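Local structure of Glp_546_48378_50642 (Giardia intestinalis, 2QVW) at residues Gly30-Ser38 / Ala45-Gly53; Met503-Ser514 / Ile531-Gly542. The protein cleaves double-stranded RNA in the RNA interference pathway, a metal-dependent ribonuclease III-type Dicer that yields siRNAs of 21 to 23 base pairs. All coordinates share one frame; numbering follows the deposited sequence.

Contact 1 of 2, residues Gly30-Ser38 / Ala45-Gly53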
loop_
_atom_site.group_PDB
_atom_site.type_symbol
_atom_site.label_atom_id
_atom_site.label_comp_id
_atom_site.label_asym_id
_atom_site.label_seq_id
_atom_site.Cartn_x
_atom_site.Cartn_y
_atom_site.Cartn_z
ATOM N N GLY A 30 -2.347 -0.868 13.165
ATOM C CA GLY A 30 -2.817 -1.891 12.251
ATOM C C GLY A 30 -1.923 -3.116 12.270
ATOM O O GLY A 30 -1.536 -3.603 13.330
ATOM N N THR A 31 -1.597 -3.621 11.089
ATOM C CA THR A 31 -0.722 -4.771 10.986
ATOM C C THR A 31 0.682 -4.203 10.826
ATOM O O THR A 31 0.851 -3.111 10.274
ATOM C CB THR A 31 -1.062 -5.619 9.760
ATOM O OG1 THR A 31 -0.795 -4.865 8.579
ATOM C CG2 THR A 31 -2.525 -6.006 9.774
ATOM N N LEU A 32 1.680 -4.932 11.318
ATOM C CA LEU A 32 3.062 -4.489 11.224
ATOM C C LEU A 32 3.799 -5.269 10.159
ATOM O O LEU A 32 3.847 -6.490 10.201
ATOM C CB LEU A 32 3.773 -4.659 12.569
ATOM C CG LEU A 32 3.129 -3.912 13.744
ATOM C CD1 LEU A 32 4.015 -4.039 14.951
ATOM C CD2 LEU A 32 2.929 -2.443 13.403
ATOM N N PRO A 33 4.381 -4.565 9.182
ATOM C CA PRO A 33 5.128 -5.194 8.088
ATOM C C PRO A 33 6.409 -5.879 8.580
ATOM O O PRO A 33 7.244 -5.256 9.233
ATOM C CB PRO A 33 5.412 -4.020 7.156
ATOM C CG PRO A 33 5.582 -2.886 8.115
ATOM C CD PRO A 33 4.419 -3.097 9.063
ATOM N N GLY A 34 6.552 -7.163 8.266
ATOM C CA GLY A 34 7.735 -7.882 8.688
ATOM C C GLY A 34 8.955 -7.231 8.080
ATOM O O GLY A 34 8.849 -6.210 7.405
ATOM N N PHE A 35 10.121 -7.809 8.325
ATOM C CA PHE A 35 11.359 -7.279 7.771
ATOM C C PHE A 35 12.492 -8.223 8.114
ATOM O O PHE A 35 12.435 -8.908 9.124
ATOM C CB PHE A 35 11.655 -5.892 8.336
ATOM C CG PHE A 35 11.971 -5.890 9.792
ATOM C CD1 PHE A 35 10.959 -5.942 10.742
ATOM C CD2 PHE A 35 13.285 -5.848 10.219
ATOM C CE1 PHE A 35 11.256 -5.947 12.102
ATOM C CE2 PHE A 35 13.596 -5.853 11.575
ATOM C CZ PHE A 35 12.577 -5.904 12.518
ATOM N N LYS A 36 13.504 -8.312 7.267
ATOM C CA LYS A 36 14.601 -9.193 7.602
ATOM C C LYS A 36 15.794 -8.340 7.959
ATOM O O LYS A 36 15.879 -7.192 7.537
ATOM C CB LYS A 36 14.901 -10.169 6.455
ATOM C CG LYS A 36 14.934 -9.585 5.063
ATOM C CD LYS A 36 14.986 -10.701 4.025
ATOM C CE LYS A 36 15.296 -10.154 2.638
ATOM N NZ LYS A 36 14.255 -9.215 2.126
ATOM N N VAL A 37 16.682 -8.894 8.779
ATOM C CA VAL A 37 17.883 -8.201 9.237
ATOM C C VAL A 37 19.156 -8.885 8.750
ATOM O O VAL A 37 19.364 -10.069 8.973
ATOM C CB VAL A 37 17.938 -8.126 10.780
ATOM C CG1 VAL A 37 17.173 -6.918 11.284
ATOM C CG2 VAL A 37 17.334 -9.380 11.363
ATOM N N SER A 38 20.008 -8.110 8.088
ATOM C CA SER A 38 21.266 -8.598 7.550
ATOM C C SER A 38 22.219 -9.159 8.613
ATOM O O SER A 38 21.969 -9.080 9.817
ATOM C CB SER A 38 21.954 -7.472 6.789
ATOM O OG SER A 38 22.079 -6.338 7.614
ATOM N N ALA A 45 22.292 -12.754 9.900
ATOM C CA ALA A 45 21.067 -12.442 9.173
ATOM C C ALA A 45 19.883 -13.252 9.698
ATOM O O ALA A 45 20.019 -14.421 10.024
ATOM C CB ALA A 45 21.267 -12.709 7.684
ATOM N N ALA A 46 18.723 -12.610 9.768
ATOM C CA ALA A 46 17.481 -13.214 10.249
ATOM C C ALA A 46 16.269 -12.484 9.665
ATOM O O ALA A 46 16.408 -11.486 8.961
ATOM C CB ALA A 46 17.431 -13.146 11.756
ATOM N N GLU A 47 15.079 -12.985 9.968
ATOM C CA GLU A 47 13.849 -12.367 9.485
ATOM C C GLU A 47 12.813 -12.277 10.609
ATOM O O GLU A 47 12.711 -13.179 11.435
ATOM C CB GLU A 47 13.262 -13.170 8.319
ATOM C CG GLU A 47 14.195 -13.371 7.140
ATOM C CD GLU A 47 15.159 -14.522 7.343
ATOM O OE1 GLU A 47 14.692 -15.671 7.538
ATOM O OE2 GLU A 47 16.384 -14.278 7.301
ATOM N N VAL A 48 12.044 -11.193 10.631
ATOM C CA VAL A 48 11.016 -10.992 11.647
ATOM C C VAL A 48 9.640 -10.832 11.020
ATOM O O VAL A 48 9.432 -9.972 10.163
ATOM C CB VAL A 48 11.288 -9.738 12.471
ATOM C CG1 VAL A 48 10.217 -9.591 13.542
ATOM C CG2 VAL A 48 12.678 -9.809 13.082
ATOM N N TYR A 49 8.691 -11.646 11.465
ATOM C CA TYR A 49 7.340 -11.591 10.926
ATOM C C TYR A 49 6.354 -11.181 12.004
ATOM O O TYR A 49 6.476 -11.606 13.152
ATOM C CB TYR A 49 6.952 -12.961 10.379
ATOM C CG TYR A 49 7.958 -13.533 9.404
ATOM C CD1 TYR A 49 7.923 -13.202 8.055
ATOM C CD2 TYR A 49 8.950 -14.409 9.836
ATOM C CE1 TYR A 49 8.849 -13.732 7.161
ATOM C CE2 TYR A 49 9.878 -14.944 8.955
ATOM C CZ TYR A 49 9.825 -14.605 7.620
ATOM O OH TYR A 49 10.747 -15.147 6.756
ATOM N N PHE A 50 5.376 -10.360 11.632
ATOM C CA PHE A 50 4.362 -9.906 12.578
ATOM C C PHE A 50 3.003 -10.393 12.120
ATOM O O PHE A 50 2.844 -10.807 10.975
ATOM C CB PHE A 50 4.331 -8.376 12.656
ATOM C CG PHE A 50 5.639 -7.758 13.028
ATOM C CD1 PHE A 50 6.149 -7.892 14.308
ATOM C CD2 PHE A 50 6.371 -7.055 12.085
ATOM C CE1 PHE A 50 7.364 -7.342 14.647
ATOM C CE2 PHE A 50 7.589 -6.501 12.413
ATOM C CZ PHE A 50 8.089 -6.645 13.702
ATOM N N GLU A 51 2.027 -10.330 13.022
ATOM C CA GLU A 51 0.658 -10.745 12.726
ATOM C C GLU A 51 -0.254 -10.467 13.909
ATOM O O GLU A 51 -0.110 -11.068 14.976
ATOM C CB GLU A 51 0.623 -12.223 12.373
ATOM C CG GLU A 51 1.299 -13.080 13.388
ATOM C CD GLU A 51 1.791 -14.371 12.790
ATOM O OE1 GLU A 51 0.951 -15.155 12.304
ATOM O OE2 GLU A 51 3.019 -14.603 12.798
ATOM N N ALA A 52 -1.195 -9.548 13.697
ATOM C CA ALA A 52 -2.160 -9.132 14.711
ATOM C C ALA A 52 -2.650 -10.247 15.629
ATOM O O ALA A 52 -2.737 -11.407 15.237
ATOM C CB ALA A 52 -3.352 -8.455 14.036
ATOM N N GLY A 53 -2.978 -9.873 16.859
ATOM C CA GLY A 53 -3.459 -10.835 17.826
ATOM C C GLY A 53 -4.690 -10.286 18.512
ATOM O O GLY A 53 -5.364 -9.427 17.952
#
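The beta hairpin of strands 35-37 and 46-49, part of the antiparallel sheet of the N-terminal region, opens its ladder with the hydrogen-bonded pair Phe35-Val48. The short strand axes run at 155° to each other, close to antiparallel, and four backbone bonds fix the register. Phe35 N reaches Val48 O at 2.9 Å, and Val48 N returns the bond to Phe35 O at 2.8 Å. Two residues on, Val37 and Ala46 form a second hydrogen-bonded pair, with Ala46 N 2.7 Å from Val37 O and Val37 N also bonded to Ala46 O. Between them, Lys36 and Glu47 make the non-hydrogen-bonded pair, with side chains on the other face of the sheet. Their contact is aliphatic: Lys36 CB packs against Glu47 CG, whereas Lys36 NZ lies 7.5 Å from the nearer carboxylate oxygen, Glu47 OE2, too far for a salt bridge.

The Phe35 face is apolar. With CG set between its backbone N and carbonyl carbon (chi1 67°), the Phe35 ring lies alongside Val48, whose CB stands over one face in a CH-pi contact, 4.2 Å from the ring centroid. Val37 CG2 meets Ala46 CB at 3.8 Å on this face, and Phe266 touches both residues. His273 stacks on the Phe35 ring and also bonds to Pro33 O, tying the hairpin to helix 267-284. The outer backbone edges continue the sheet, Lys36 pairing with Thr321 and Glu47 with Val13. Beyond the paired residues, Phe50 folds back across the other segment. It meets the Phe35 ring rim to rim, planes at 30°, with Phe35 CE1 3.6 Å from Phe50 CZ. Leu32 CD1 lies over one face of the Phe50 ring, and Leu32 CB approaches Phe50 CD2 to 3.6 Å.

Contact 2 of 2, residues Met503-Ser514 / Ile531-Gly542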
loop_
_atom_site.group_PDB
_atom_site.type_symbol
_atom_site.label_atom_id
_atom_site.label_comp_id
_atom_site.label_asym_id
_atom_site.label_seq_id
_atom_site.Cartn_x
_atom_site.Cartn_y
_atom_site.Cartn_z
ATOM N N MET A 503 -24.585 26.802 -14.802
ATOM C CA MET A 503 -23.254 26.896 -14.224
ATOM C C MET A 503 -23.125 27.055 -12.699
ATOM O O MET A 503 -22.130 26.607 -12.112
ATOM C CB MET A 503 -22.477 27.999 -14.943
ATOM C CG MET A 503 -22.099 27.614 -16.353
ATOM S SD MET A 503 -20.988 28.777 -17.136
ATOM C CE MET A 503 -22.106 29.632 -18.250
ATOM N N LEU A 504 -24.106 27.682 -12.053
ATOM C CA LEU A 504 -24.033 27.860 -10.605
ATOM C C LEU A 504 -24.074 26.503 -9.887
ATOM O O LEU A 504 -23.523 26.347 -8.788
ATOM C CB LEU A 504 -25.178 28.759 -10.118
ATOM C CG LEU A 504 -25.250 29.073 -8.615
ATOM C CD1 LEU A 504 -23.926 29.658 -8.131
ATOM C CD2 LEU A 504 -26.402 30.035 -8.348
ATOM N N ASP A 505 -24.724 25.525 -10.517
ATOM C CA ASP A 505 -24.824 24.191 -9.947
ATOM C C ASP A 505 -23.473 23.495 -10.045
ATOM O O ASP A 505 -23.085 22.737 -9.155
ATOM C CB ASP A 505 -25.892 23.392 -10.683
ATOM C CG ASP A 505 -27.263 24.018 -10.562
ATOM O OD1 ASP A 505 -27.713 24.235 -9.417
ATOM O OD2 ASP A 505 -27.890 24.297 -11.607
ATOM N N TRP A 506 -22.756 23.760 -11.133
ATOM C CA TRP A 506 -21.429 23.185 -11.346
ATOM C C TRP A 506 -20.452 23.831 -10.379
ATOM O O TRP A 506 -19.527 23.194 -9.879
ATOM C CB TRP A 506 -20.957 23.461 -12.771
ATOM C CG TRP A 506 -21.789 22.805 -13.799
ATOM C CD1 TRP A 506 -22.320 23.383 -14.903
ATOM C CD2 TRP A 506 -22.227 21.448 -13.800
ATOM N NE1 TRP A 506 -23.074 22.474 -15.596
ATOM C CE2 TRP A 506 -23.033 21.274 -14.939
ATOM C CE3 TRP A 506 -22.019 20.359 -12.948
ATOM C CZ2 TRP A 506 -23.637 20.052 -15.250
ATOM C CZ3 TRP A 506 -22.620 19.143 -13.256
ATOM C CH2 TRP A 506 -23.420 19.001 -14.398
ATOM N N TYR A 507 -20.661 25.117 -10.135
ATOM C CA TYR A 507 -19.814 25.847 -9.221
ATOM C C TYR A 507 -20.026 25.351 -7.800
ATOM O O TYR A 507 -19.097 24.835 -7.178
ATOM C CB TYR A 507 -20.130 27.329 -9.287
ATOM C CG TYR A 507 -19.227 28.144 -8.411
ATOM C CD1 TYR A 507 -17.907 28.403 -8.788
ATOM C CD2 TYR A 507 -19.684 28.647 -7.191
ATOM C CE1 TYR A 507 -17.063 29.148 -7.973
ATOM C CE2 TYR A 507 -18.847 29.394 -6.364
ATOM C CZ TYR A 507 -17.542 29.643 -6.762
ATOM O OH TYR A 507 -16.722 30.391 -5.951
ATOM N N ARG A 508 -21.249 25.503 -7.292
ATOM C CA ARG A 508 -21.565 25.069 -5.931
ATOM C C ARG A 508 -21.129 23.630 -5.694
ATOM O O ARG A 508 -20.954 23.206 -4.553
ATOM C CB ARG A 508 -23.068 25.232 -5.629
ATOM C CG ARG A 508 -23.467 26.648 -5.195
ATOM C CD ARG A 508 -24.873 26.738 -4.568
ATOM N NE ARG A 508 -25.960 26.533 -5.528
ATOM C CZ ARG A 508 -26.415 25.341 -5.925
ATOM N NH1 ARG A 508 -25.886 24.216 -5.443
ATOM N NH2 ARG A 508 -27.404 25.270 -6.814
ATOM N N LEU A 509 -20.951 22.885 -6.776
ATOM C CA LEU A 509 -20.510 21.508 -6.662
ATOM C C LEU A 509 -18.985 21.485 -6.639
ATOM O O LEU A 509 -18.379 20.766 -5.847
ATOM C CB LEU A 509 -21.026 20.674 -7.839
ATOM C CG LEU A 509 -20.440 19.256 -7.980
ATOM C CD1 LEU A 509 -20.658 18.481 -6.694
ATOM C CD2 LEU A 509 -21.078 18.528 -9.163
ATOM N N GLY A 510 -18.365 22.273 -7.511
ATOM C CA GLY A 510 -16.917 22.311 -7.551
ATOM C C GLY A 510 -16.388 22.866 -6.250
ATOM O O GLY A 510 -15.408 22.387 -5.696
ATOM N N ILE A 511 -17.056 23.890 -5.755
ATOM C CA ILE A 511 -16.660 24.517 -4.518
ATOM C C ILE A 511 -16.915 23.533 -3.387
ATOM O O ILE A 511 -16.293 23.611 -2.335
ATOM C CB ILE A 511 -17.477 25.810 -4.279
ATOM C CG1 ILE A 511 -16.583 26.900 -3.683
ATOM C CG2 ILE A 511 -18.660 25.530 -3.379
ATOM C CD1 ILE A 511 -15.782 26.482 -2.462
ATOM N N GLN A 512 -17.838 22.607 -3.616
ATOM C CA GLN A 512 -18.206 21.599 -2.621
ATOM C C GLN A 512 -17.066 20.598 -2.449
ATOM O O GLN A 512 -16.726 20.200 -1.330
ATOM C CB GLN A 512 -19.465 20.871 -3.083
ATOM C CG GLN A 512 -20.268 20.161 -1.999
ATOM C CD GLN A 512 -21.062 21.117 -1.129
ATOM O OE1 GLN A 512 -20.505 21.804 -0.278
ATOM N NE2 GLN A 512 -22.370 21.169 -1.346
ATOM N N PHE A 513 -16.479 20.199 -3.574
ATOM C CA PHE A 513 -15.371 19.251 -3.587
ATOM C C PHE A 513 -14.151 19.869 -2.913
ATOM O O PHE A 513 -13.558 19.276 -2.021
ATOM C CB PHE A 513 -15.024 18.883 -5.031
ATOM C CG PHE A 513 -13.874 17.924 -5.156
ATOM C CD1 PHE A 513 -14.019 16.592 -4.774
ATOM C CD2 PHE A 513 -12.644 18.354 -5.641
ATOM C CE1 PHE A 513 -12.966 15.705 -4.872
ATOM C CE2 PHE A 513 -11.585 17.479 -5.743
ATOM C CZ PHE A 513 -11.745 16.146 -5.357
ATOM N N SER A 514 -13.784 21.063 -3.358
ATOM C CA SER A 514 -12.641 21.777 -2.815
ATOM C C SER A 514 -12.662 21.815 -1.288
ATOM O O SER A 514 -11.612 21.886 -0.646
ATOM C CB SER A 514 -12.629 23.207 -3.357
ATOM O OG SER A 514 -12.797 23.210 -4.761
ATOM N N ILE A 531 -12.649 30.517 -9.745
ATOM C CA ILE A 531 -14.024 30.271 -10.173
ATOM C C ILE A 531 -14.085 29.235 -11.294
ATOM O O ILE A 531 -14.823 28.258 -11.227
ATOM C CB ILE A 531 -14.686 31.585 -10.661
ATOM C CG1 ILE A 531 -14.996 32.492 -9.462
ATOM C CG2 ILE A 531 -15.952 31.272 -11.435
ATOM C CD1 ILE A 531 -15.380 33.895 -9.839
ATOM N N MET A 532 -13.287 29.454 -12.323
ATOM C CA MET A 532 -13.258 28.557 -13.457
ATOM C C MET A 532 -12.936 27.134 -13.038
ATOM O O MET A 532 -13.580 26.195 -13.507
ATOM C CB MET A 532 -12.239 29.052 -14.486
ATOM C CG MET A 532 -12.770 29.119 -15.914
ATOM S SD MET A 532 -14.418 29.904 -16.055
ATOM C CE MET A 532 -14.125 31.505 -15.353
ATOM N N THR A 533 -11.954 26.969 -12.152
ATOM C CA THR A 533 -11.559 25.633 -11.690
ATOM C C THR A 533 -12.702 24.876 -11.016
ATOM O O THR A 533 -12.930 23.706 -11.318
ATOM C CB THR A 533 -10.375 25.692 -10.699
ATOM O OG1 THR A 533 -9.223 26.246 -11.342
ATOM C CG2 THR A 533 -10.039 24.300 -10.208
ATOM N N HIS A 534 -13.420 25.549 -10.116
ATOM C CA HIS A 534 -14.534 24.932 -9.399
ATOM C C HIS A 534 -15.589 24.413 -10.347
ATOM O O HIS A 534 -16.336 23.502 -10.007
ATOM C CB HIS A 534 -15.174 25.926 -8.430
ATOM C CG HIS A 534 -14.292 26.293 -7.281
ATOM N ND1 HIS A 534 -13.791 25.356 -6.404
ATOM C CD2 HIS A 534 -13.822 27.492 -6.862
ATOM C CE1 HIS A 534 -13.052 25.963 -5.495
ATOM N NE2 HIS A 534 -13.053 27.260 -5.751
ATOM N N LEU A 535 -15.669 25.016 -11.525
ATOM C CA LEU A 535 -16.626 24.565 -12.516
ATOM C C LEU A 535 -16.022 23.310 -13.115
ATOM O O LEU A 535 -16.679 22.269 -13.206
ATOM C CB LEU A 535 -16.818 25.618 -13.608
ATOM C CG LEU A 535 -17.471 26.935 -13.214
ATOM C CD1 LEU A 535 -17.536 27.810 -14.426
ATOM C CD2 LEU A 535 -18.863 26.697 -12.658
ATOM N N ALA A 536 -14.756 23.423 -13.510
ATOM C CA ALA A 536 -14.014 22.322 -14.107
ATOM C C ALA A 536 -14.220 21.058 -13.297
ATOM O O ALA A 536 -14.714 20.064 -13.815
ATOM C CB ALA A 536 -12.538 22.669 -14.174
ATOM N N ARG A 537 -13.843 21.106 -12.023
ATOM C CA ARG A 537 -13.999 19.959 -11.128
ATOM C C ARG A 537 -15.429 19.440 -11.253
ATOM O O ARG A 537 -15.658 18.313 -11.705
ATOM C CB ARG A 537 -13.731 20.380 -9.680
ATOM C CG ARG A 537 -12.371 21.029 -9.441
ATOM C CD ARG A 537 -11.312 20.026 -9.004
ATOM N NE ARG A 537 -10.023 20.656 -8.706
ATOM C CZ ARG A 537 -9.845 21.637 -7.828
ATOM N NH1 ARG A 537 -10.876 22.118 -7.151
ATOM N NH2 ARG A 537 -8.631 22.126 -7.617
ATOM N N GLY A 538 -16.380 20.290 -10.866
ATOM C CA GLY A 538 -17.791 19.958 -10.932
ATOM C C GLY A 538 -18.244 19.379 -12.257
ATOM O O GLY A 538 -18.995 18.419 -12.280
ATOM N N LEU A 539 -17.814 19.965 -13.363
ATOM C CA LEU A 539 -18.196 19.444 -14.668
ATOM C C LEU A 539 -17.472 18.144 -14.973
ATOM O O LEU A 539 -17.981 17.300 -15.715
ATOM C CB LEU A 539 -17.870 20.451 -15.761
ATOM C CG LEU A 539 -18.984 21.435 -16.078
ATOM C CD1 LEU A 539 -18.469 22.506 -17.012
ATOM C CD2 LEU A 539 -20.148 20.675 -16.698
ATOM N N TRP A 540 -16.273 18.000 -14.404
ATOM C CA TRP A 540 -15.459 16.807 -14.593
ATOM C C TRP A 540 -16.226 15.618 -14.054
ATOM O O TRP A 540 -16.592 14.719 -14.814
ATOM C CB TRP A 540 -14.116 16.972 -13.871
ATOM C CG TRP A 540 -13.235 15.747 -13.861
ATOM C CD1 TRP A 540 -13.003 14.921 -12.796
ATOM C CD2 TRP A 540 -12.479 15.203 -14.960
ATOM N NE1 TRP A 540 -12.154 13.898 -13.158
ATOM C CE2 TRP A 540 -11.817 14.044 -14.478
ATOM C CE3 TRP A 540 -12.295 15.579 -16.303
ATOM C CZ2 TRP A 540 -10.982 13.257 -15.291
ATOM C CZ3 TRP A 540 -11.460 14.795 -17.112
ATOM C CH2 TRP A 540 -10.817 13.648 -16.599
ATOM N N LEU A 541 -16.503 15.633 -12.754
ATOM C CA LEU A 541 -17.228 14.531 -12.136
ATOM C C LEU A 541 -18.731 14.708 -12.125
ATOM O O LEU A 541 -19.449 13.912 -11.528
ATOM C CB LEU A 541 -16.755 14.314 -10.700
ATOM C CG LEU A 541 -15.591 15.125 -10.122
ATOM C CD1 LEU A 541 -16.070 16.494 -9.678
ATOM C CD2 LEU A 541 -15.030 14.374 -8.930
ATOM N N GLY A 542 -19.213 15.737 -12.803
ATOM C CA GLY A 542 -20.644 15.985 -12.819
ATOM C C GLY A 542 -21.408 15.549 -14.055
ATOM O O GLY A 542 -22.491 14.973 -13.930
#
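Gly510 O is approached from both helices. His534 ND1 donates to it across the contact in a weak bond, 3.5 Å long and bent to 147° at the hydrogen. Within its own helix it accepts the backbone N of Ser514 at 3.1 Å. Ser514 OG also points to it, although the position of that hydroxyl is doubtful in the model. The His534 ring is a knob set among Tyr507, Gly510, Ile511 and Ser514. Ile511 CG1 stands 4.0 Å from the centroid of this imidazole, almost along its normal, in a CH-pi contact, and the Tyr507 ring lies obliquely beside it, its plane nearly perpendicular to that of the imidazole.

Trp506 is the reciprocal knob, held among Leu535, Gly538, Leu539 and Gly542. Leu539 CD2 sits over the indole face, 3.5 Å from the centroid of the five-membered ring. Trp506 CG is anti to its carbonyl carbon (chi1 -64°), which carries the indole over the other helix, until its CZ3 comes 3.8 Å from Gly542 CA. Leu535 CD2 packs on the backbone between Met503 and Tyr507, 3.7 Å from Tyr507 CB, and also touches Trp506 CB.

Toward the C-terminal end of 503-514, Phe513 CD2 packs on Arg537 CD at 4.0 Å. The guanidinium bonds elsewhere, NH2 to Met434 O and NE weakly to Ala430 O, joining this corner to helix 421-433 and the loop after it. Phe513 rests on the same helix. Where the helices cross, Gly510 and Gly538 face each other. The absence of side chains there is consistent with the close axis approach, 6.9 Å; the axes cross at 93°. This is a close, nearly perpendicular helix crossing with glycines at the crossing point and knobs-into-holes packing from both sides, among neighbouring helices.

Contact 1 and contact 2 lie in series along the chain, the hairpin closing long before the helix pair begins. Their centres are 46 Å apart, their nearest atoms about 27 Å, and they share no helix or strand. Contact 1 belongs to the six-stranded sheet of the N-terminal region, which strand 320-322, from much later in the chain, completes beside 35-37. Contact 2 is packed among helices 421-433, 464-473 and 486-497, and Arg352, on helix 330-356 of the RNase III domain, bonds to Trp540 O. The two contacts are consistent with distinct parts of an extended, multidomain Dicer, and both lie away from the annotated metal-binding residues.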